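Local coordinates for protein cycloalternan-forming enzyme (Listeria monocytogenes serovar 1/2a, PDB 5F7U) that belongs to glycoside hydrolase family 31, joining a TIM-barrel domain to several beta domains, among them a family 6 carbohydrate-binding module, at residues 878-889 against 929-940; 899-908 against 917-925. The protein carries 1 engineered substitution. All coordinates share one frame; numbering follows the deposited sequence.

Interaction 1: 878-889 against 929-940; sequences VFSTEPTSVTID and QAIVLNGVNHAP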
loop_
_atom_site.group_PDB
_atom_site.type_symbol
_atom_site.label_atom_id
_atom_site.label_comp_id
_atom_site.label_asym_id
_atom_site.label_seq_id
_atom_site.Cartn_x
_atom_site.Cartn_y
_atom_site.Cartn_z
ATOM N N VAL A 878 -19.072 5.662 -24.820
ATOM C CA VAL A 878 -19.307 4.218 -24.911
ATOM C C VAL A 878 -18.427 3.620 -26.006
ATOM O O VAL A 878 -18.505 4.037 -27.171
ATOM C CB VAL A 878 -20.798 3.906 -25.209
ATOM C CG1 VAL A 878 -21.078 2.410 -25.113
ATOM C CG2 VAL A 878 -21.725 4.674 -24.279
ATOM N N PHE A 879 -17.650 2.597 -25.643
ATOM C CA PHE A 879 -16.785 1.877 -26.599
ATOM C C PHE A 879 -17.691 1.012 -27.473
ATOM O O PHE A 879 -18.329 0.079 -26.973
ATOM C CB PHE A 879 -15.769 1.030 -25.816
ATOM C CG PHE A 879 -14.636 0.460 -26.640
ATOM C CD1 PHE A 879 -13.787 1.285 -27.395
ATOM C CD2 PHE A 879 -14.356 -0.920 -26.583
ATOM C CE1 PHE A 879 -12.699 0.746 -28.104
ATOM C CE2 PHE A 879 -13.292 -1.458 -27.300
ATOM C CZ PHE A 879 -12.454 -0.630 -28.049
ATOM N N SER A 880 -17.795 1.353 -28.758
ATOM C CA SER A 880 -18.698 0.645 -29.684
ATOM C C SER A 880 -18.500 1.157 -31.086
ATOM O O SER A 880 -17.826 2.160 -31.288
ATOM C CB SER A 880 -20.179 0.872 -29.307
ATOM O OG SER A 880 -20.618 2.176 -29.694
ATOM N N THR A 881 -19.119 0.483 -32.057
ATOM C CA THR A 881 -19.214 1.058 -33.404
ATOM C C THR A 881 -20.232 2.205 -33.401
ATOM O O THR A 881 -20.928 2.422 -32.407
ATOM C CB THR A 881 -19.611 0.011 -34.452
ATOM O OG1 THR A 881 -20.885 -0.539 -34.097
ATOM C CG2 THR A 881 -18.554 -1.083 -34.532
ATOM N N GLU A 882 -20.328 2.915 -34.524
ATOM C CA GLU A 882 -21.204 4.088 -34.624
ATOM C C GLU A 882 -22.693 3.734 -34.585
ATOM O O GLU A 882 -23.145 2.951 -35.420
ATOM C CB GLU A 882 -20.913 4.861 -35.907
ATOM C CG GLU A 882 -21.653 6.193 -35.980
ATOM C CD GLU A 882 -21.182 7.079 -37.121
ATOM O OE1 GLU A 882 -20.466 6.582 -38.008
ATOM O OE2 GLU A 882 -21.540 8.275 -37.133
ATOM N N PRO A 883 -23.463 4.343 -33.657
ATOM C CA PRO A 883 -24.914 4.097 -33.628
ATOM C C PRO A 883 -25.643 4.580 -34.871
ATOM O O PRO A 883 -25.154 5.474 -35.583
ATOM C CB PRO A 883 -25.402 4.940 -32.436
ATOM C CG PRO A 883 -24.197 5.227 -31.628
ATOM C CD PRO A 883 -23.062 5.311 -32.613
ATOM N N THR A 884 -26.808 3.989 -35.114
ATOM C CA THR A 884 -27.733 4.497 -36.125
ATOM C C THR A 884 -28.695 5.521 -35.515
ATOM O O THR A 884 -29.219 6.378 -36.223
ATOM C CB THR A 884 -28.520 3.363 -36.805
ATOM O OG1 THR A 884 -29.154 2.553 -35.812
ATOM C CG2 THR A 884 -27.578 2.490 -37.627
ATOM N N SER A 885 -28.938 5.408 -34.212
ATOM C CA SER A 885 -29.674 6.414 -33.444
ATOM C C SER A 885 -29.377 6.250 -31.970
ATOM O O SER A 885 -28.894 5.196 -31.532
ATOM C CB SER A 885 -31.183 6.318 -33.684
ATOM O OG SER A 885 -31.704 5.112 -33.157
ATOM N N VAL A 886 -29.647 7.308 -31.206
ATOM C CA VAL A 886 -29.544 7.260 -29.744
ATOM C C VAL A 886 -30.819 7.879 -29.195
ATOM O O VAL A 886 -31.240 8.919 -29.671
ATOM C CB VAL A 886 -28.294 7.996 -29.206
ATOM C CG1 VAL A 886 -28.230 7.942 -27.679
ATOM C CG2 VAL A 886 -27.020 7.380 -29.778
ATOM N N THR A 887 -31.423 7.223 -28.210
ATOM C CA THR A 887 -32.604 7.759 -27.543
ATOM C C THR A 887 -32.344 7.977 -26.065
ATOM O O THR A 887 -31.505 7.299 -25.452
ATOM C CB THR A 887 -33.816 6.819 -27.675
ATOM O OG1 THR A 887 -33.465 5.545 -27.129
ATOM C CG2 THR A 887 -34.246 6.667 -29.131
ATOM N N ILE A 888 -33.061 8.941 -25.500
ATOM C CA ILE A 888 -33.080 9.139 -24.063
ATOM C C ILE A 888 -34.551 9.196 -23.700
ATOM O O ILE A 888 -35.291 10.018 -24.236
ATOM C CB ILE A 888 -32.343 10.418 -23.615
ATOM C CG1 ILE A 888 -30.872 10.381 -24.076
ATOM C CG2 ILE A 888 -32.442 10.560 -22.096
ATOM C CD1 ILE A 888 -30.021 11.564 -23.637
ATOM N N ASP A 889 -34.963 8.291 -22.814
ATOM C CA ASP A 889 -36.376 8.110 -22.445
ATOM C C ASP A 889 -37.280 7.873 -23.668
ATOM O O ASP A 889 -38.431 8.326 -23.707
ATOM C CB ASP A 889 -36.866 9.269 -21.541
ATOM C CG ASP A 889 -36.167 9.288 -20.177
ATOM O OD1 ASP A 889 -35.705 8.224 -19.721
ATOM O OD2 ASP A 889 -36.095 10.376 -19.547
ATOM N N GLN A 929 -32.947 8.465 -16.166
ATOM C CA GLN A 929 -33.018 8.601 -17.624
ATOM C C GLN A 929 -32.531 7.328 -18.279
ATOM O O GLN A 929 -31.481 6.808 -17.917
ATOM C CB GLN A 929 -32.208 9.803 -18.121
ATOM C CG GLN A 929 -32.791 11.145 -17.676
ATOM C CD GLN A 929 -32.014 12.309 -18.232
ATOM O OE1 GLN A 929 -31.055 12.781 -17.615
ATOM N NE2 GLN A 929 -32.406 12.772 -19.412
ATOM N N ALA A 930 -33.296 6.843 -19.249
ATOM C CA ALA A 930 -32.978 5.598 -19.944
ATOM C C ALA A 930 -32.343 5.895 -21.306
ATOM O O ALA A 930 -33.031 6.341 -22.228
ATOM C CB ALA A 930 -34.235 4.743 -20.083
ATOM N N ILE A 931 -31.035 5.649 -21.424
ATOM C CA ILE A 931 -30.279 5.945 -22.647
ATOM C C ILE A 931 -30.148 4.639 -23.425
ATOM O O ILE A 931 -29.768 3.618 -22.854
ATOM C CB ILE A 931 -28.869 6.523 -22.335
ATOM C CG1 ILE A 931 -28.973 7.861 -21.570
ATOM C CG2 ILE A 931 -28.032 6.680 -23.612
ATOM C CD1 ILE A 931 -27.655 8.323 -20.954
ATOM N N VAL A 932 -30.492 4.663 -24.710
ATOM C CA VAL A 932 -30.300 3.480 -25.564
ATOM C C VAL A 932 -29.507 3.864 -26.806
ATOM O O VAL A 932 -29.876 4.817 -27.518
ATOM C CB VAL A 932 -31.639 2.804 -25.955
ATOM C CG1 VAL A 932 -31.384 1.569 -26.796
ATOM C CG2 VAL A 932 -32.441 2.419 -24.718
ATOM N N LEU A 933 -28.425 3.127 -27.059
ATOM C CA LEU A 933 -27.674 3.234 -28.310
ATOM C C LEU A 933 -28.148 2.120 -29.231
ATOM O O LEU A 933 -28.075 0.936 -28.868
ATOM C CB LEU A 933 -26.158 3.097 -28.067
ATOM C CG LEU A 933 -25.381 4.231 -27.395
ATOM C CD1 LEU A 933 -25.794 4.455 -25.944
ATOM C CD2 LEU A 933 -23.899 3.872 -27.418
ATOM N N ASN A 934 -28.638 2.500 -30.408
ATOM C CA ASN A 934 -29.144 1.528 -31.399
ATOM C C ASN A 934 -28.198 1.326 -32.559
ATOM O O ASN A 934 -27.483 2.243 -32.955
ATOM C CB ASN A 934 -30.490 1.976 -31.959
ATOM C CG ASN A 934 -31.564 2.053 -30.896
ATOM O OD1 ASN A 934 -32.088 3.141 -30.603
ATOM N ND2 ASN A 934 -31.899 0.916 -30.308
ATOM N N GLY A 935 -28.213 0.122 -33.114
ATOM C CA GLY A 935 -27.394 -0.195 -34.275
ATOM C C GLY A 935 -25.908 -0.298 -33.995
ATOM O O GLY A 935 -25.103 -0.149 -34.915
ATOM N N VAL A 936 -25.544 -0.565 -32.742
ATOM C CA VAL A 936 -24.123 -0.628 -32.334
ATOM C C VAL A 936 -23.609 -2.052 -32.208
ATOM O O VAL A 936 -24.332 -2.945 -31.784
ATOM C CB VAL A 936 -23.865 0.073 -30.984
ATOM C CG1 VAL A 936 -24.066 1.576 -31.125
ATOM C CG2 VAL A 936 -24.761 -0.502 -29.882
ATOM N N ASN A 937 -22.346 -2.244 -32.570
ATOM C CA ASN A 937 -21.644 -3.486 -32.296
ATOM C C ASN A 937 -20.438 -3.259 -31.421
ATOM O O ASN A 937 -20.080 -2.110 -31.152
ATOM C CB ASN A 937 -21.257 -4.164 -33.598
ATOM C CG ASN A 937 -22.442 -4.829 -34.236
ATOM O OD1 ASN A 937 -23.007 -5.773 -33.675
ATOM N ND2 ASN A 937 -22.824 -4.355 -35.396
ATOM N N HIS A 938 -19.850 -4.352 -30.939
ATOM C CA HIS A 938 -18.554 -4.280 -30.253
ATOM C C HIS A 938 -17.602 -3.437 -31.099
ATOM O O HIS A 938 -17.624 -3.521 -32.332
ATOM C CB HIS A 938 -17.982 -5.682 -30.017
ATOM C CG HIS A 938 -16.715 -5.685 -29.213
ATOM N ND1 HIS A 938 -15.503 -5.278 -29.730
ATOM C CD2 HIS A 938 -16.474 -6.056 -27.935
ATOM C CE1 HIS A 938 -14.569 -5.397 -28.801
ATOM N NE2 HIS A 938 -15.131 -5.871 -27.706
ATOM N N ALA A 939 -16.776 -2.607 -30.450
ATOM C CA ALA A 939 -15.915 -1.688 -31.194
ATOM C C ALA A 939 -14.978 -2.443 -32.139
ATOM O O ALA A 939 -14.668 -3.612 -31.884
ATOM C CB ALA A 939 -15.119 -0.809 -30.241
ATOM N N PRO A 940 -14.528 -1.791 -33.236
ATOM C CA PRO A 940 -13.699 -2.524 -34.185
ATOM C C PRO A 940 -12.360 -2.961 -33.589
ATOM O O PRO A 940 -11.867 -2.342 -32.629
ATOM C CB PRO A 940 -13.427 -1.496 -35.294
ATOM C CG PRO A 940 -14.553 -0.519 -35.189
ATOM C CD PRO A 940 -14.835 -0.431 -33.721
HETATM O O HOH W 1 -17.260 -2.526 -27.638
HETATM O O HOH W 2 -22.576 0.440 -35.935
HETATM O O HOH W 3 -34.306 5.578 -24.591
HETATM O O HOH W 4 -34.315 3.348 -28.507
#

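Interaction 2: 899-908 against 917-925; sequences LDAFNEATTG and LTYVKAAAK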
loop_
_atom_site.group_PDB
_atom_site.type_symbol
_atom_site.label_atom_id
_atom_site.label_comp_id
_atom_site.label_asym_id
_atom_site.label_seq_id
_atom_site.Cartn_x
_atom_site.Cartn_y
_atom_site.Cartn_z
ATOM N N LEU A 899 -17.359 17.835 -32.864
ATOM C CA LEU A 899 -17.173 18.098 -31.445
ATOM C C LEU A 899 -17.719 19.470 -30.999
ATOM O O LEU A 899 -18.311 19.568 -29.923
ATOM C CB LEU A 899 -15.704 17.901 -31.052
ATOM C CG LEU A 899 -15.395 17.703 -29.568
ATOM C CD1 LEU A 899 -16.301 16.650 -28.948
ATOM C CD2 LEU A 899 -13.927 17.344 -29.373
ATOM N N ASP A 900 -17.556 20.501 -31.838
ATOM C CA ASP A 900 -18.122 21.841 -31.585
ATOM C C ASP A 900 -19.636 21.817 -31.374
ATOM O O ASP A 900 -20.133 22.384 -30.399
ATOM C CB ASP A 900 -17.789 22.823 -32.727
ATOM C CG ASP A 900 -16.360 23.348 -32.669
ATOM O OD1 ASP A 900 -15.586 22.962 -31.758
ATOM O OD2 ASP A 900 -16.000 24.157 -33.550
ATOM N N ALA A 901 -20.344 21.149 -32.287
ATOM C CA ALA A 901 -21.803 21.033 -32.251
ATOM C C ALA A 901 -22.239 20.265 -31.013
ATOM O O ALA A 901 -23.201 20.653 -30.335
ATOM C CB ALA A 901 -22.316 20.348 -33.516
ATOM N N PHE A 902 -21.506 19.192 -30.715
ATOM C CA PHE A 902 -21.727 18.400 -29.509
ATOM C C PHE A 902 -21.626 19.226 -28.240
ATOM O O PHE A 902 -22.470 19.092 -27.346
ATOM C CB PHE A 902 -20.761 17.213 -29.432
ATOM C CG PHE A 902 -21.028 16.314 -28.260
ATOM C CD1 PHE A 902 -22.111 15.431 -28.280
ATOM C CD2 PHE A 902 -20.219 16.366 -27.115
ATOM C CE1 PHE A 902 -22.369 14.602 -27.198
ATOM C CE2 PHE A 902 -20.490 15.559 -26.024
ATOM C CZ PHE A 902 -21.558 14.669 -26.063
ATOM N N ASN A 903 -20.587 20.055 -28.160
ATOM C CA ASN A 903 -20.380 20.914 -27.002
ATOM C C ASN A 903 -21.509 21.945 -26.826
ATOM O O ASN A 903 -21.963 22.189 -25.704
ATOM C CB ASN A 903 -18.993 21.551 -27.062
ATOM C CG ASN A 903 -17.891 20.577 -26.637
ATOM O OD1 ASN A 903 -18.061 19.831 -25.683
ATOM N ND2 ASN A 903 -16.771 20.585 -27.345
ATOM N N GLU A 904 -21.974 22.505 -27.944
ATOM C CA GLU A 904 -23.078 23.481 -27.950
ATOM C C GLU A 904 -24.470 22.888 -27.626
ATOM O O GLU A 904 -25.317 23.572 -27.047
ATOM C CB GLU A 904 -23.073 24.275 -29.266
ATOM C CG GLU A 904 -21.952 25.316 -29.302
ATOM C CD GLU A 904 -21.740 25.969 -30.664
ATOM O OE1 GLU A 904 -21.028 25.381 -31.529
ATOM O OE2 GLU A 904 -22.256 27.094 -30.863
ATOM N N ALA A 905 -24.681 21.618 -27.967
ATOM C CA ALA A 905 -25.949 20.897 -27.726
ATOM C C ALA A 905 -26.327 20.738 -26.254
ATOM O O ALA A 905 -25.450 20.590 -25.402
ATOM C CB ALA A 905 -25.906 19.535 -28.397
ATOM N N THR A 906 -27.630 20.789 -25.967
ATOM C CA THR A 906 -28.176 20.461 -24.632
ATOM C C THR A 906 -28.193 18.947 -24.372
ATOM O O THR A 906 -27.908 18.498 -23.260
ATOM C CB THR A 906 -29.592 21.046 -24.460
ATOM O OG1 THR A 906 -29.501 22.467 -24.555
ATOM C CG2 THR A 906 -30.198 20.701 -23.095
ATOM N N THR A 907 -28.594 18.189 -25.389
ATOM C CA THR A 907 -28.501 16.733 -25.407
ATOM C C THR A 907 -28.061 16.391 -26.816
ATOM O O THR A 907 -28.252 17.196 -27.739
ATOM C CB THR A 907 -29.853 16.031 -25.168
ATOM O OG1 THR A 907 -30.787 16.431 -26.177
ATOM C CG2 THR A 907 -30.426 16.359 -23.794
ATOM N N GLY A 908 -27.498 15.201 -27.001
ATOM C CA GLY A 908 -27.155 14.739 -28.337
ATOM C C GLY A 908 -26.135 13.628 -28.290
ATOM O O GLY A 908 -25.793 13.162 -27.213
ATOM N N LEU A 917 -15.429 5.652 -29.819
ATOM C CA LEU A 917 -16.288 5.974 -28.689
ATOM C C LEU A 917 -17.493 6.765 -29.148
ATOM O O LEU A 917 -17.345 7.742 -29.879
ATOM C CB LEU A 917 -15.530 6.814 -27.662
ATOM C CG LEU A 917 -14.343 6.151 -26.952
ATOM C CD1 LEU A 917 -13.607 7.212 -26.159
ATOM C CD2 LEU A 917 -14.822 5.041 -26.027
ATOM N N THR A 918 -18.672 6.323 -28.706
ATOM C CA THR A 918 -19.904 7.094 -28.860
ATOM C C THR A 918 -20.114 8.026 -27.662
ATOM O O THR A 918 -20.267 7.564 -26.529
ATOM C CB THR A 918 -21.134 6.191 -29.010
ATOM O OG1 THR A 918 -20.909 5.253 -30.075
ATOM C CG2 THR A 918 -22.358 7.048 -29.361
ATOM N N TYR A 919 -20.168 9.329 -27.928
ATOM C CA TYR A 919 -20.455 10.300 -26.871
ATOM C C TYR A 919 -21.959 10.505 -26.811
ATOM O O TYR A 919 -22.581 10.682 -27.857
ATOM C CB TYR A 919 -19.819 11.669 -27.156
ATOM C CG TYR A 919 -18.296 11.773 -27.235
ATOM C CD1 TYR A 919 -17.479 10.653 -27.452
ATOM C CD2 TYR A 919 -17.686 13.026 -27.186
ATOM C CE1 TYR A 919 -16.101 10.780 -27.560
ATOM C CE2 TYR A 919 -16.309 13.163 -27.310
ATOM C CZ TYR A 919 -15.526 12.038 -27.497
ATOM O OH TYR A 919 -14.168 12.167 -27.623
ATOM N N VAL A 920 -22.536 10.486 -25.605
ATOM C CA VAL A 920 -23.976 10.772 -25.424
ATOM C C VAL A 920 -24.143 11.801 -24.302
ATOM O O VAL A 920 -23.762 11.537 -23.158
ATOM C CB VAL A 920 -24.808 9.501 -25.100
ATOM C CG1 VAL A 920 -26.293 9.841 -24.941
ATOM C CG2 VAL A 920 -24.644 8.435 -26.184
ATOM N N LYS A 921 -24.688 12.968 -24.640
ATOM C CA LYS A 921 -24.949 14.006 -23.653
ATOM C C LYS A 921 -26.393 13.932 -23.176
ATOM O O LYS A 921 -27.317 13.984 -23.992
ATOM C CB LYS A 921 -24.659 15.394 -24.231
ATOM C CG LYS A 921 -24.821 16.537 -23.235
ATOM C CD LYS A 921 -24.470 17.865 -23.891
ATOM C CE LYS A 921 -22.968 18.070 -24.021
ATOM N NZ LYS A 921 -22.645 19.464 -24.461
ATOM N N ALA A 922 -26.561 13.808 -21.861
ATOM C CA ALA A 922 -27.874 13.864 -21.204
ATOM C C ALA A 922 -27.904 15.095 -20.318
ATOM O O ALA A 922 -26.929 15.400 -19.640
ATOM C CB ALA A 922 -28.120 12.616 -20.364
ATOM N N ALA A 923 -29.022 15.811 -20.347
ATOM C CA ALA A 923 -29.212 16.984 -19.499
ATOM C C ALA A 923 -29.311 16.573 -18.023
ATOM O O ALA A 923 -29.649 15.430 -17.718
ATOM C CB ALA A 923 -30.461 17.744 -19.938
ATOM N N ALA A 924 -29.005 17.496 -17.115
ATOM C CA ALA A 924 -29.238 17.275 -15.687
ATOM C C ALA A 924 -30.739 17.176 -15.444
ATOM O O ALA A 924 -31.494 18.046 -15.878
ATOM C CB ALA A 924 -28.639 18.404 -14.849
ATOM N N LYS A 925 -31.167 16.108 -14.781
ATOM C CA LYS A 925 -32.588 15.898 -14.443
ATOM C C LYS A 925 -32.691 15.264 -13.068
ATOM O O LYS A 925 -31.856 14.438 -12.700
ATOM C CB LYS A 925 -33.280 14.982 -15.460
ATOM C CG LYS A 925 -33.567 15.650 -16.795
ATOM C CD LYS A 925 -34.621 14.924 -17.597
ATOM C CE LYS A 925 -34.947 15.737 -18.835
ATOM N NZ LYS A 925 -36.380 15.574 -19.210
HETATM O O HOH W 5 -19.932 19.200 -23.653
HETATM O O HOH W 6 -24.278 21.532 -23.063
#

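Interaction 1: 878-889 against 929-940
Ala-939 sets its methyl group over the centre of the Phe-879 ring, with CB 3.4 Å from the ring centroid and 9° off the normal, a CH-pi contact. A water bridges Phe-879 O to Ala-939 N. Nearby, Thr-881 and Asn-937 grip each other by two bonds. Thr-881 N donates to Asn-937 O at 2.9 Å, while Asn-937 N donates to Thr-881 OG1 at 2.7 Å. The chi1 of 60° places OG1 between the threonine's own N and carbonyl carbon, where it receives that N-H and donates a hydrogen bond to a water, which donates to Glu-882 O and Gly-935 O. On the Leu-933 side, Val-878 meets that leucine tip to tip, CB to CD2 at 3.8 Å.

From Ser-885 to Ile-888 the contact becomes an antiparallel beta ladder within one sheet of a two-sheet beta sandwich, the strand directions lying 171° apart. Thr-887 and Val-932 exchange two bonds, whereas Asn-934 gives its N-H to Ser-885 O and receives that of Thr-884 at its own O. On the other face, in the non-hydrogen-bonded pairs, Ile-888 and Ile-931 lie side by side, CG1 to CG1 at 4.0 Å. Asp-889 ends the ladder with two bonds: its N reaches Ala-930 O at 2.8 Å, and its OD1, met from above the carboxylate plane, takes Ala-930 N at 2.8 Å.

In the second shell, Val-920 of the facing sheet packs against Val-886 and Ile-931. At the end by Phe-879, His-938 NE2 is bonded to Glu-767 and Asn-937 ND2 to Glu-861.

Interaction 2: 899-908 against 917-925
Gly-908 and Lys-921 form a single hydrogen-bonded antiparallel pair where the chain, leaving helix 899-904, enters strand 908-912, an edge strand of a five-stranded mixed beta sheet. Lys-921 N donates to Gly-908 O at 2.8 Å, and the return bond from Gly-908 N to Lys-921 O is longer, 3.3 Å. The helix lies over this sheet, its axis 9.9 Å from that of strand 917-922 and its direction only 22° from the strand's.

Phe-902 buries more surface against the strand than any other helix residue, held between two strand side chains on opposite faces of its ring. On one face Tyr-919 presents its ring edge, a T-shaped stack with centroids 5.7 Å apart and planes at 75°; the tyrosine's CB also leans on that face, off-centre. Leu-899 CD1 touches the same tyrosine at CE2. Over the other face runs the Lys-921 chain, its CE above the ring's rim and its NZ 5.0 Å from the centroid, a cation-pi contact.

The lysine is extended as far as CD and bends at chi3 (-77°), which carries NZ to the carbonyls at the helix's C-terminal end. There NZ donates to Phe-902 O at 2.9 Å and to Ala-905 O at 3.2 Å; Glu-873 adds a long, weak ion pair. Asn-903, whose ND2 bonds to Asp-808 O, is linked to the same ammonium through a water, which gives a hydrogen to its OD1 and accepts one from Lys-921 NZ at 2.8 Å.

How the interactions relate
The chain reaches interaction 1 at the end of strand 874-879, crosses through residues 880-884 to the other sheet of the sandwich, and runs strand 885-888 there. Helix 899-904 follows, then strands 908-912 and 917-922 back in the first sheet, and interaction 2 closes this shorter loop. Strand 929-934 returns to the second sheet, where interaction 1 closes the longer loop, with interaction 2 nested inside it. The two contacts also touch directly: strands 874-879 and 917-922 are sheet neighbours, with Val-878 O 2.8 Å from Thr-918 N. Past Asn-934, segment 929-940 leads toward strand 941-942 of the next beta domain.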